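PDB 4RNL: possible galactose mutarotase from Streptomyces platensis subsp. rosaceus, which probably interconverts the alpha and beta anomers of galactose or a related aldose, as aldose 1-epimerases do, although its own activity is unproven. Local coordinates for residues L270-E276 against S334-F340. Sequence-based numbering, arbitrary orientation.
Sequences LALATTE and SETVYAF
Leu272 (chi1 t, chi2 p) lays CD1 over one face of the Tyr338 ring, 3.7 Å from its centroid, and Leu270, with the same rotamer, sets CD1 4.0 Å from the Phe340 centroid; Tyr338 and Phe340 are both chi1 m. These CH-pi contacts join antiparallel strands whose axes approach to 4.6 Å at 168°. Ala271-Ala339 and Ala273-Val337 are hydrogen-bonded pairs: Ala271 N to Ala339 O and Ala339 N to Ala271 O are both 2.9 Å, Ala273 N to Val337 O 3.0 Å and Val337 N to Ala273 O 2.8 Å. Leu270-Phe340, Leu272-Tyr338 and Thr274-Thr336 are non-hydrogen-bonded pairs, their side chains on the face opposite the alanines. Thr274 OG1 hydrogen-bonds Thr336 OG1 (2.9 Å) and accepts from Glu276 N (3.1 Å), an ST turn where the strand gives out, Thr275 leaving the extended conformation (phi/psi -88/-16). Past the last bridge, Thr275 N still gives to Glu335 O (3.1 Å), while its side-chain OG1 (chi1 p), not its carbonyl, accepts from Glu335 N (3.0 Å); Ser334 OG donates to Glu276 OE2 (2.5 Å). Glu276 OE1 is hydrogen-bonded to His311, and Thr336 OG1 to Thr309. In this galactose mutarotase-like beta-sandwich the pair is central to a large antiparallel sheet, flanked by strands 256-262 and 162-171, its Leu/aromatic face packing on strands 180-185 and 305-310.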
loop_
_atom_site.group_PDB
_atom_site.type_symbol
_atom_site.label_atom_id
_atom_site.label_comp_id
_atom_site.label_asym_id
_atom_site.label_seq_id
_atom_site.Cartn_x
_atom_site.Cartn_y
_atom_site.Cartn_z
ATOM N N LEU A 270 6.480 7.614 -12.267
ATOM C CA LEU A 270 5.533 7.778 -11.170
ATOM C C LEU A 270 6.074 8.790 -10.182
ATOM O O LEU A 270 7.243 8.713 -9.787
ATOM C CB LEU A 270 5.348 6.454 -10.434
ATOM C CG LEU A 270 4.607 6.508 -9.094
ATOM C CD1 LEU A 270 3.125 6.818 -9.309
ATOM C CD2 LEU A 270 4.777 5.190 -8.372
ATOM N N ALA A 271 5.227 9.741 -9.804
ATOM C CA ALA A 271 5.508 10.632 -8.682
ATOM C C ALA A 271 4.510 10.288 -7.592
ATOM O O ALA A 271 3.292 10.357 -7.808
ATOM C CB ALA A 271 5.367 12.093 -9.101
ATOM N N LEU A 272 5.024 9.906 -6.429
ATOM C CA LEU A 272 4.193 9.475 -5.313
ATOM C C LEU A 272 4.177 10.583 -4.270
ATOM O O LEU A 272 5.239 10.970 -3.762
ATOM C CB LEU A 272 4.798 8.204 -4.686
ATOM C CG LEU A 272 3.967 7.473 -3.624
ATOM C CD1 LEU A 272 2.656 7.011 -4.218
ATOM C CD2 LEU A 272 4.709 6.285 -3.024
ATOM N N ALA A 273 2.988 11.088 -3.951
ATOM C CA ALA A 273 2.845 12.152 -2.951
ATOM C C ALA A 273 2.041 11.634 -1.775
ATOM O O ALA A 273 1.119 10.835 -1.956
ATOM C CB ALA A 273 2.187 13.372 -3.557
ATOM N N THR A 274 2.385 12.076 -0.564
ATOM C CA THR A 274 1.701 11.562 0.615
ATOM C C THR A 274 1.751 12.516 1.794
ATOM O O THR A 274 2.606 13.399 1.865
ATOM C CB THR A 274 2.273 10.188 1.049
ATOM O OG1 THR A 274 1.418 9.592 2.033
ATOM C CG2 THR A 274 3.685 10.334 1.629
ATOM N N THR A 275 0.814 12.321 2.717
ATOM C CA THR A 275 0.800 13.016 3.999
ATOM C C THR A 275 1.630 12.250 5.035
ATOM O O THR A 275 1.975 12.781 6.092
ATOM C CB THR A 275 -0.632 13.100 4.528
ATOM O OG1 THR A 275 -1.208 11.789 4.502
ATOM C CG2 THR A 275 -1.474 14.036 3.655
ATOM N N GLU A 276 1.933 10.992 4.731
ATOM C CA GLU A 276 2.586 10.091 5.694
ATOM C C GLU A 276 4.043 10.445 5.983
ATOM O O GLU A 276 4.725 11.037 5.139
ATOM C CB GLU A 276 2.514 8.649 5.167
ATOM C CG GLU A 276 1.105 8.072 5.149
ATOM C CD GLU A 276 0.588 7.746 6.543
ATOM O OE1 GLU A 276 1.403 7.403 7.425
ATOM O OE2 GLU A 276 -0.639 7.834 6.767
ATOM N N SER A 334 -5.422 10.054 5.947
ATOM C CA SER A 334 -4.170 9.849 5.242
ATOM C C SER A 334 -4.452 9.957 3.756
ATOM O O SER A 334 -5.511 9.540 3.293
ATOM C CB SER A 334 -3.589 8.481 5.575
ATOM O OG SER A 334 -2.338 8.325 4.944
ATOM N N GLU A 335 -3.524 10.532 3.003
ATOM C CA GLU A 335 -3.760 10.726 1.581
ATOM C C GLU A 335 -2.495 10.459 0.798
ATOM O O GLU A 335 -1.429 10.985 1.124
ATOM C CB GLU A 335 -4.264 12.151 1.305
ATOM C CG GLU A 335 -4.380 12.477 -0.195
ATOM C CD GLU A 335 -4.841 13.903 -0.466
ATOM O OE1 GLU A 335 -4.920 14.700 0.488
ATOM O OE2 GLU A 335 -5.116 14.233 -1.643
ATOM N N THR A 336 -2.623 9.629 -0.230
ATOM C CA THR A 336 -1.509 9.297 -1.099
ATOM C C THR A 336 -1.970 9.436 -2.554
ATOM O O THR A 336 -3.103 9.087 -2.894
ATOM C CB THR A 336 -0.963 7.884 -0.780
ATOM O OG1 THR A 336 -0.446 7.871 0.567
ATOM C CG2 THR A 336 0.167 7.515 -1.738
ATOM N N VAL A 337 -1.118 10.007 -3.398
ATOM C CA VAL A 337 -1.471 10.213 -4.799
ATOM C C VAL A 337 -0.404 9.571 -5.669
ATOM O O VAL A 337 0.791 9.795 -5.468
ATOM C CB VAL A 337 -1.564 11.711 -5.155
ATOM C CG1 VAL A 337 -1.991 11.882 -6.616
ATOM C CG2 VAL A 337 -2.531 12.442 -4.226
ATOM N N TYR A 338 -0.840 8.752 -6.623
ATOM C CA TYR A 338 0.063 8.133 -7.577
ATOM C C TYR A 338 -0.112 8.871 -8.893
ATOM O O TYR A 338 -1.116 8.676 -9.573
ATOM C CB TYR A 338 -0.322 6.669 -7.791
ATOM C CG TYR A 338 -0.204 5.777 -6.571
ATOM C CD1 TYR A 338 -1.140 5.835 -5.543
ATOM C CD2 TYR A 338 0.824 4.848 -6.475
ATOM C CE1 TYR A 338 -1.039 5.004 -4.435
ATOM C CE2 TYR A 338 0.930 4.009 -5.382
ATOM C CZ TYR A 338 -0.003 4.094 -4.366
ATOM O OH TYR A 338 0.116 3.260 -3.279
ATOM N N ALA A 339 0.851 9.715 -9.255
ATOM C CA ALA A 339 0.743 10.512 -10.478
ATOM C C ALA A 339 1.658 9.954 -11.563
ATOM O O ALA A 339 2.884 9.969 -11.421
ATOM C CB ALA A 339 1.074 11.983 -10.197
ATOM N N PHE A 340 1.058 9.461 -12.644
ATOM C CA PHE A 340 1.820 8.849 -13.728
ATOM C C PHE A 340 2.058 9.839 -14.854
ATOM O O PHE A 340 1.214 10.688 -15.141
ATOM C CB PHE A 340 1.102 7.596 -14.263
ATOM C CG PHE A 340 1.020 6.474 -13.259
ATOM C CD1 PHE A 340 0.000 6.440 -12.316
ATOM C CD2 PHE A 340 1.981 5.466 -13.242
ATOM C CE1 PHE A 340 -0.066 5.410 -11.375
ATOM C CE2 PHE A 340 1.922 4.442 -12.315
ATOM C CZ PHE A 340 0.902 4.416 -11.371
#